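PDB 1EER: erythropoietin from Homo sapiens, which binds the erythropoietin receptor and drives its dimerization and JAK2 activation, thereby regulating red-cell proliferation, differentiation and circulating erythrocyte mass. Local coordinates for residues Pro3-Cys7 with Leu108-Leu112; Glu62-Leu67 with Phe148-Leu153. The protein carries 5 engineered substitutions. All coordinates share one frame; numbering follows the deposited sequence.

Interaction 1: residues Pro3-Cys7 with Leu108-Leu112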
ATOM      1  N   PRO A   3      -6.140  -7.960  16.431  1.00 63.10           N
ATOM      2  CA  PRO A   3      -7.315  -7.085  16.592  1.00 60.55           C
ATOM      3  C   PRO A   3      -8.181  -6.844  15.335  1.00 58.81           C
ATOM      4  O   PRO A   3      -8.729  -5.755  15.139  1.00 54.49           O
ATOM      5  CB  PRO A   3      -6.716  -5.786  17.132  1.00 62.79           C
ATOM      6  CG  PRO A   3      -5.485  -6.222  17.862  1.00 56.40           C
ATOM      7  CD  PRO A   3      -4.947  -7.400  17.098  1.00 59.73           C
ATOM      8  N   ARG A   4      -8.300  -7.869  14.496  1.00 53.22           N
ATOM      9  CA  ARG A   4      -9.091  -7.821  13.272  1.00 46.61           C
ATOM     10  C   ARG A   4      -8.659  -6.815  12.195  1.00 41.54           C
ATOM     11  O   ARG A   4      -7.715  -6.045  12.367  1.00 37.61           O
ATOM     12  CB  ARG A   4     -10.572  -7.618  13.618  1.00 47.08           C
ATOM     13  CG  ARG A   4     -10.992  -8.252  14.934  1.00 47.01           C
ATOM     14  CD  ARG A   4     -11.821  -9.514  14.742  1.00 49.43           C
ATOM     15  NE  ARG A   4     -11.900 -10.285  15.982  1.00 49.35           N
ATOM     16  CZ  ARG A   4     -12.879 -10.181  16.880  1.00 49.72           C
ATOM     17  NH1 ARG A   4     -13.883  -9.334  16.680  1.00 48.02           N
ATOM     18  NH2 ARG A   4     -12.855 -10.918  17.988  1.00 39.12           N
ATOM     19  N   LEU A   5      -9.380  -6.880  11.078  1.00 37.83           N
ATOM     20  CA  LEU A   5      -9.205  -6.082   9.866  1.00 28.97           C
ATOM     21  C   LEU A   5      -8.041  -5.112   9.685  1.00 26.23           C
ATOM     22  O   LEU A   5      -7.370  -5.165   8.659  1.00 26.27           O
ATOM     23  CB  LEU A   5     -10.514  -5.366   9.548  1.00 29.00           C
ATOM     24  CG  LEU A   5     -11.664  -6.323   9.207  1.00 30.86           C
ATOM     25  CD1 LEU A   5     -12.476  -6.600  10.458  1.00 33.15           C
ATOM     26  CD2 LEU A   5     -12.542  -5.729   8.140  1.00 20.44           C
ATOM     27  N   ILE A   6      -7.788  -4.217  10.632  1.00 25.47           N
ATOM     28  CA  ILE A   6      -6.680  -3.283  10.433  1.00 26.27           C
ATOM     29  C   ILE A   6      -5.333  -3.935  10.699  1.00 24.08           C
ATOM     30  O   ILE A   6      -4.296  -3.429  10.274  1.00 22.73           O
ATOM     31  CB  ILE A   6      -6.818  -2.004  11.303  1.00 21.54           C
ATOM     32  CG1 ILE A   6      -6.139  -0.834  10.585  1.00 21.29           C
ATOM     33  CG2 ILE A   6      -6.224  -2.221  12.680  1.00 19.03           C
ATOM     34  CD1 ILE A   6      -6.293   0.505  11.291  1.00 24.71           C
ATOM     35  N   CYS A   7      -5.360  -5.068  11.392  1.00 23.62           N
ATOM     36  CA  CYS A   7      -4.141  -5.796  11.702  1.00 21.28           C
ATOM     37  C   CYS A   7      -3.662  -6.597  10.505  1.00 22.16           C
ATOM     38  O   CYS A   7      -2.642  -7.285  10.571  1.00 22.63           O
ATOM     39  CB  CYS A   7      -4.372  -6.709  12.899  1.00 21.29           C
ATOM     40  SG  CYS A   7      -4.472  -5.732  14.423  1.00 21.40           S
ATOM     41  N   LEU A 108     -11.817   1.677  11.528  1.00 22.73           N
ATOM     42  CA  LEU A 108     -10.818   0.631  11.736  1.00 22.28           C
ATOM     43  C   LEU A 108      -9.981   0.843  13.008  1.00 25.31           C
ATOM     44  O   LEU A 108      -9.735  -0.105  13.767  1.00 21.76           O
ATOM     45  CB  LEU A 108      -9.901   0.556  10.510  1.00 22.58           C
ATOM     46  CG  LEU A 108      -9.944  -0.702   9.628  1.00 25.74           C
ATOM     47  CD1 LEU A 108     -11.310  -1.380   9.700  1.00 22.15           C
ATOM     48  CD2 LEU A 108      -9.605  -0.311   8.199  1.00 25.44           C
ATOM     49  N   LEU A 109      -9.557   2.085  13.238  1.00 19.85           N
ATOM     50  CA  LEU A 109      -8.743   2.433  14.405  1.00 21.52           C
ATOM     51  C   LEU A 109      -9.472   2.249  15.724  1.00 23.75           C
ATOM     52  O   LEU A 109      -8.912   1.737  16.695  1.00 23.92           O
ATOM     53  CB  LEU A 109      -8.289   3.886  14.312  1.00 22.72           C
ATOM     54  CG  LEU A 109      -6.792   4.133  14.318  1.00 25.34           C
ATOM     55  CD1 LEU A 109      -6.083   3.014  13.569  1.00 25.66           C
ATOM     56  CD2 LEU A 109      -6.521   5.474  13.671  1.00 27.03           C
ATOM     57  N   ARG A 110     -10.722   2.697  15.756  1.00 25.19           N
ATOM     58  CA  ARG A 110     -11.536   2.602  16.954  1.00 22.19           C
ATOM     59  C   ARG A 110     -11.636   1.161  17.403  1.00 16.35           C
ATOM     60  O   ARG A 110     -11.487   0.859  18.577  1.00 21.07           O
ATOM     61  CB  ARG A 110     -12.933   3.156  16.679  1.00 21.86           C
ATOM     62  CG  ARG A 110     -13.954   2.811  17.740  1.00 25.25           C
ATOM     63  CD  ARG A 110     -15.289   3.446  17.418  1.00 26.24           C
ATOM     64  NE  ARG A 110     -15.122   4.815  16.950  1.00 28.66           N
ATOM     65  CZ  ARG A 110     -15.834   5.356  15.972  1.00 29.47           C
ATOM     66  NH1 ARG A 110     -16.763   4.637  15.360  1.00 32.80           N
ATOM     67  NH2 ARG A 110     -15.615   6.610  15.604  1.00 27.27           N
ATOM     68  N   ALA A 111     -11.902   0.271  16.460  1.00 25.07           N
ATOM     69  CA  ALA A 111     -12.027  -1.145  16.772  1.00 24.57           C
ATOM     70  C   ALA A 111     -10.725  -1.611  17.383  1.00 26.81           C
ATOM     71  O   ALA A 111     -10.708  -2.541  18.181  1.00 29.26           O
ATOM     72  CB  ALA A 111     -12.328  -1.931  15.513  1.00 23.86           C
ATOM     73  N   LEU A 112      -9.638  -0.950  17.003  1.00 28.32           N
ATOM     74  CA  LEU A 112      -8.313  -1.271  17.515  1.00 27.83           C
ATOM     75  C   LEU A 112      -8.153  -0.759  18.949  1.00 30.21           C
ATOM     76  O   LEU A 112      -7.203  -1.117  19.646  1.00 36.16           O
ATOM     77  CB  LEU A 112      -7.245  -0.642  16.613  1.00 34.24           C
ATOM     78  CG  LEU A 112      -5.960  -1.402  16.251  1.00 29.00           C
ATOM     79  CD1 LEU A 112      -4.834  -0.404  16.178  1.00 19.91           C
ATOM     80  CD2 LEU A 112      -5.643  -2.494  17.267  1.00 26.99           C
TER

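Interaction 2: residues Glu62-Leu67 with Phe148-Leu153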
ATOM      1  N   GLU A  62      -1.916  10.511  19.943  1.00 21.11           N
ATOM      2  CA  GLU A  62      -1.416  11.182  18.752  1.00 20.21           C
ATOM      3  C   GLU A  62      -2.136  10.788  17.463  1.00 17.24           C
ATOM      4  O   GLU A  62      -2.608  11.650  16.726  1.00 18.57           O
ATOM      5  CB  GLU A  62       0.081  10.904  18.583  1.00 25.02           C
ATOM      6  CG  GLU A  62       0.976  11.925  19.248  1.00 24.17           C
ATOM      7  CD  GLU A  62       2.443  11.666  18.975  1.00 21.81           C
ATOM      8  OE1 GLU A  62       2.799  11.471  17.796  1.00 21.29           O
ATOM      9  OE2 GLU A  62       3.233  11.654  19.941  1.00 25.51           O
ATOM     10  N   VAL A  63      -2.208   9.489  17.191  1.00 15.96           N
ATOM     11  CA  VAL A  63      -2.839   8.999  15.961  1.00 18.77           C
ATOM     12  C   VAL A  63      -4.344   9.281  15.843  1.00 14.79           C
ATOM     13  O   VAL A  63      -4.813   9.785  14.820  1.00 12.27           O
ATOM     14  CB  VAL A  63      -2.580   7.473  15.787  1.00 16.64           C
ATOM     15  CG1 VAL A  63      -3.351   6.923  14.581  1.00 13.43           C
ATOM     16  CG2 VAL A  63      -1.087   7.234  15.606  1.00 15.71           C
ATOM     17  N   TRP A  64      -5.089   8.957  16.889  1.00 16.28           N
ATOM     18  CA  TRP A  64      -6.524   9.170  16.879  1.00 20.40           C
ATOM     19  C   TRP A  64      -6.886  10.639  16.693  1.00 19.22           C
ATOM     20  O   TRP A  64      -7.693  10.985  15.834  1.00 18.67           O
ATOM     21  CB  TRP A  64      -7.143   8.635  18.170  1.00 19.75           C
ATOM     22  CG  TRP A  64      -8.611   8.796  18.177  1.00 22.15           C
ATOM     23  CD1 TRP A  64      -9.330   9.715  18.882  1.00 25.31           C
ATOM     24  CD2 TRP A  64      -9.547   8.072  17.383  1.00 22.91           C
ATOM     25  NE1 TRP A  64     -10.663   9.612  18.569  1.00 29.04           N
ATOM     26  CE2 TRP A  64     -10.824   8.610  17.650  1.00 29.99           C
ATOM     27  CE3 TRP A  64      -9.434   7.021  16.467  1.00 24.59           C
ATOM     28  CZ2 TRP A  64     -11.983   8.129  17.031  1.00 25.53           C
ATOM     29  CZ3 TRP A  64     -10.586   6.544  15.852  1.00 23.15           C
ATOM     30  CH2 TRP A  64     -11.843   7.100  16.139  1.00 25.60           C
ATOM     31  N   GLN A  65      -6.292  11.513  17.493  1.00 19.41           N
ATOM     32  CA  GLN A  65      -6.597  12.922  17.357  1.00 20.76           C
ATOM     33  C   GLN A  65      -6.057  13.462  16.043  1.00 23.44           C
ATOM     34  O   GLN A  65      -6.744  14.213  15.352  1.00 27.52           O
ATOM     35  CB  GLN A  65      -6.009  13.698  18.516  1.00 22.49           C
ATOM     36  CG  GLN A  65      -6.690  13.402  19.808  1.00 25.48           C
ATOM     37  CD  GLN A  65      -6.067  14.149  20.948  1.00 27.22           C
ATOM     38  OE1 GLN A  65      -6.129  13.716  22.094  1.00 35.18           O
ATOM     39  NE2 GLN A  65      -5.455  15.281  20.643  1.00 32.77           N
ATOM     40  N   GLY A  66      -4.833  13.073  15.691  1.00 15.84           N
ATOM     41  CA  GLY A  66      -4.258  13.545  14.447  1.00 11.56           C
ATOM     42  C   GLY A  66      -5.118  13.196  13.251  1.00 16.46           C
ATOM     43  O   GLY A  66      -5.311  14.013  12.347  1.00 14.18           O
ATOM     44  N   LEU A  67      -5.632  11.968  13.246  1.00 24.55           N
ATOM     45  CA  LEU A  67      -6.490  11.475  12.166  1.00 21.31           C
ATOM     46  C   LEU A  67      -7.786  12.276  12.091  1.00 18.81           C
ATOM     47  O   LEU A  67      -8.285  12.558  10.999  1.00 17.52           O
ATOM     48  CB  LEU A  67      -6.820  10.002  12.395  1.00 23.78           C
ATOM     49  CG  LEU A  67      -7.359   9.207  11.207  1.00 24.30           C
ATOM     50  CD1 LEU A  67      -6.256   9.017  10.170  1.00 21.69           C
ATOM     51  CD2 LEU A  67      -7.893   7.868  11.709  1.00 20.16           C
ATOM     52  N   PHE A 148       1.262  10.934   7.230  1.00 16.27           N
ATOM     53  CA  PHE A 148       0.561  10.547   8.457  1.00 14.94           C
ATOM     54  C   PHE A 148       0.168   9.063   8.495  1.00 12.96           C
ATOM     55  O   PHE A 148       0.421   8.360   9.485  1.00 14.23           O
ATOM     56  CB  PHE A 148      -0.700  11.395   8.654  1.00 15.77           C
ATOM     57  CG  PHE A 148      -1.309  11.255  10.023  1.00 18.80           C
ATOM     58  CD1 PHE A 148      -2.172  10.203  10.311  1.00 18.91           C
ATOM     59  CD2 PHE A 148      -1.010  12.169  11.032  1.00 23.93           C
ATOM     60  CE1 PHE A 148      -2.730  10.061  11.578  1.00 20.84           C
ATOM     61  CE2 PHE A 148      -1.561  12.036  12.305  1.00 22.54           C
ATOM     62  CZ  PHE A 148      -2.424  10.980  12.579  1.00 23.85           C
ATOM     63  N   LEU A 149      -0.457   8.590   7.422  1.00 15.64           N
ATOM     64  CA  LEU A 149      -0.895   7.199   7.361  1.00 17.99           C
ATOM     65  C   LEU A 149       0.289   6.238   7.310  1.00 19.94           C
ATOM     66  O   LEU A 149       0.301   5.208   7.990  1.00 17.74           O
ATOM     67  CB  LEU A 149      -1.786   6.954   6.131  1.00 20.63           C
ATOM     68  CG  LEU A 149      -2.960   7.875   5.786  1.00 19.40           C
ATOM     69  CD1 LEU A 149      -3.673   7.308   4.574  1.00 21.27           C
ATOM     70  CD2 LEU A 149      -3.902   8.009   6.955  1.00 16.62           C
ATOM     71  N   ARG A 150       1.286   6.578   6.500  1.00 18.75           N
ATOM     72  CA  ARG A 150       2.442   5.715   6.354  1.00 19.26           C
ATOM     73  C   ARG A 150       3.393   5.869   7.521  1.00 19.74           C
ATOM     74  O   ARG A 150       4.290   5.048   7.710  1.00 20.61           O
ATOM     75  CB  ARG A 150       3.155   6.015   5.030  1.00 16.01           C
ATOM     76  CG  ARG A 150       4.232   7.073   5.112  1.00 13.47           C
ATOM     77  CD  ARG A 150       4.716   7.461   3.735  1.00 12.81           C
ATOM     78  NE  ARG A 150       5.663   8.568   3.791  1.00 16.04           N
ATOM     79  CZ  ARG A 150       6.860   8.562   3.214  1.00 20.55           C
ATOM     80  NH1 ARG A 150       7.269   7.503   2.529  1.00 21.35           N
ATOM     81  NH2 ARG A 150       7.655   9.616   3.332  1.00 21.76           N
ATOM     82  N   GLY A 151       3.167   6.909   8.321  1.00 20.02           N
ATOM     83  CA  GLY A 151       4.026   7.177   9.459  1.00 16.38           C
ATOM     84  C   GLY A 151       3.531   6.700  10.811  1.00 14.84           C
ATOM     85  O   GLY A 151       3.469   5.500  11.071  1.00 15.39           O
ATOM     86  N   LYS A 152       3.177   7.639  11.683  1.00 15.49           N
ATOM     87  CA  LYS A 152       2.721   7.281  13.013  1.00 16.25           C
ATOM     88  C   LYS A 152       1.484   6.388  13.010  1.00 13.62           C
ATOM     89  O   LYS A 152       1.311   5.574  13.916  1.00 17.75           O
ATOM     90  CB  LYS A 152       2.479   8.539  13.854  1.00 15.71           C
ATOM     91  CG  LYS A 152       1.310   9.384  13.420  1.00 20.58           C
ATOM     92  CD  LYS A 152       1.162  10.576  14.339  1.00 22.85           C
ATOM     93  CE  LYS A 152       2.131  11.684  13.952  1.00 20.48           C
ATOM     94  NZ  LYS A 152       2.621  12.440  15.135  1.00 29.99           N
ATOM     95  N   LEU A 153       0.624   6.526  12.006  1.00 14.39           N
ATOM     96  CA  LEU A 153      -0.553   5.661  11.953  1.00 19.04           C
ATOM     97  C   LEU A 153      -0.074   4.221  11.790  1.00 14.56           C
ATOM     98  O   LEU A 153      -0.427   3.339  12.579  1.00 17.63           O
ATOM     99  CB  LEU A 153      -1.465   6.034  10.784  1.00 19.12           C
ATOM    100  CG  LEU A 153      -2.840   5.364  10.882  1.00 22.48           C
ATOM    101  CD1 LEU A 153      -3.899   6.301  10.349  1.00 23.53           C
ATOM    102  CD2 LEU A 153      -2.840   4.060  10.109  1.00 18.87           C
TER

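Interaction 1: residues Pro3-Cys7 with Leu108-Leu112
Ile6 pushes its side chain in among Leu108, Leu109 and Leu112, and the contact is tightest there. The chain runs extended, with CG1 anti to the backbone N (chi1 -151°), which carries CD1 deep enough to lie 3.4 Å from CD1 of Leu109, closer than usual van der Waals contact. The same methyl rests 3.7 Å from CB of Leu108. On its other branch, CG2 of Ile6 meets CG of Leu112 at 3.7 Å, the two side chains crossing at about a right angle. A second close point lies at partly exposed Pro3, whose CB packs 3.5 Å from CD2 of Leu112, with CG of the ring close to the same methyl. No hydrogen bond joins the two segments; the direct contact is apolar and buries 318 Å², both sides summed. Within 3-7 the backbone is turned by a bond from Cys7 N to Arg4 O of 2.7 Å, in the bend that presents Ile6.

The margins are looser. Leu5 reaches 108-112 through CB alone, 4.1 Å from CD1 of Leu108, and SG of Cys7 only grazes CD2 of Leu112 at 4.5 Å. Leu5 and Leu108 each also pack on an aromatic side chain of another protein chain. Thr157 of helix 138-161 touches both Ile6 and Leu109. An N-terminal segment packed against the end of helix 91-111 and cross-linked to the last helix by the Cys7-Cys161 disulfide closes one end of this four-helix-bundle cytokine.

Interaction 2: residues Glu62-Leu67 with Phe148-Leu153
This is an antiparallel helix-helix contact in the buried centre of the four-helix bundle, joining helix 56-82 to helix 138-161. The local axes approach to 10.3 Å with their N-to-C directions 155° apart. Phe148 bridges the gap: its ring points its CZ at the backbone of the other helix, 3.5 Å from Val63 O, which lies at the ring edge in plane, and 3.4 Å from Leu67 N. Gly66, lacking a side chain, leaves room for the ring, whose CE2 lies 3.8 Å from Gly66 CA. Over one ring face sits CG of Lys152, offset toward the rim.

Leu67 adds its CD1, 3.6 Å from CD1 of Leu153, while CG1 of Val63 packs on CG of Leu153 at 4.0 Å. Lys152 starts with CG between its backbone N and carbonyl carbon (chi1 69°) and bends at chi3 and chi4, which brings NZ to Glu62 OE1 at 2.8 Å in a salt bridge. NZ approaches OE1 on its anti side, 26° out of the carboxylate plane. One charged pair thus borders an interface whose other side chains in contact are apolar, and its proximity probably favours the ionised forms of both Glu62 and Lys152.

Overall arrangement
Interactions 1 and 2 lie with centres about 14 Å apart and meet directly through Leu109: its CD2 is 3.4 Å from CD2 of Leu67 and 3.6 Å from CG1 of Val63, while its CB lies 3.8 Å from CZ3 of Trp64. Leu109 therefore carries packing from the N-terminal segment 3-7 into the core. The segments of the two interactions alternate along the chain, so the contacts interlock helices 56-82, 91-111 and 138-161 with the N-terminal segment. Interaction 2 is central, about 5 Å between its centre and that of the chain, whereas interaction 1 is about 15 Å out. Arg150, outside the contact with 62-67, forms a salt bridge with an acidic side chain of another protein chain.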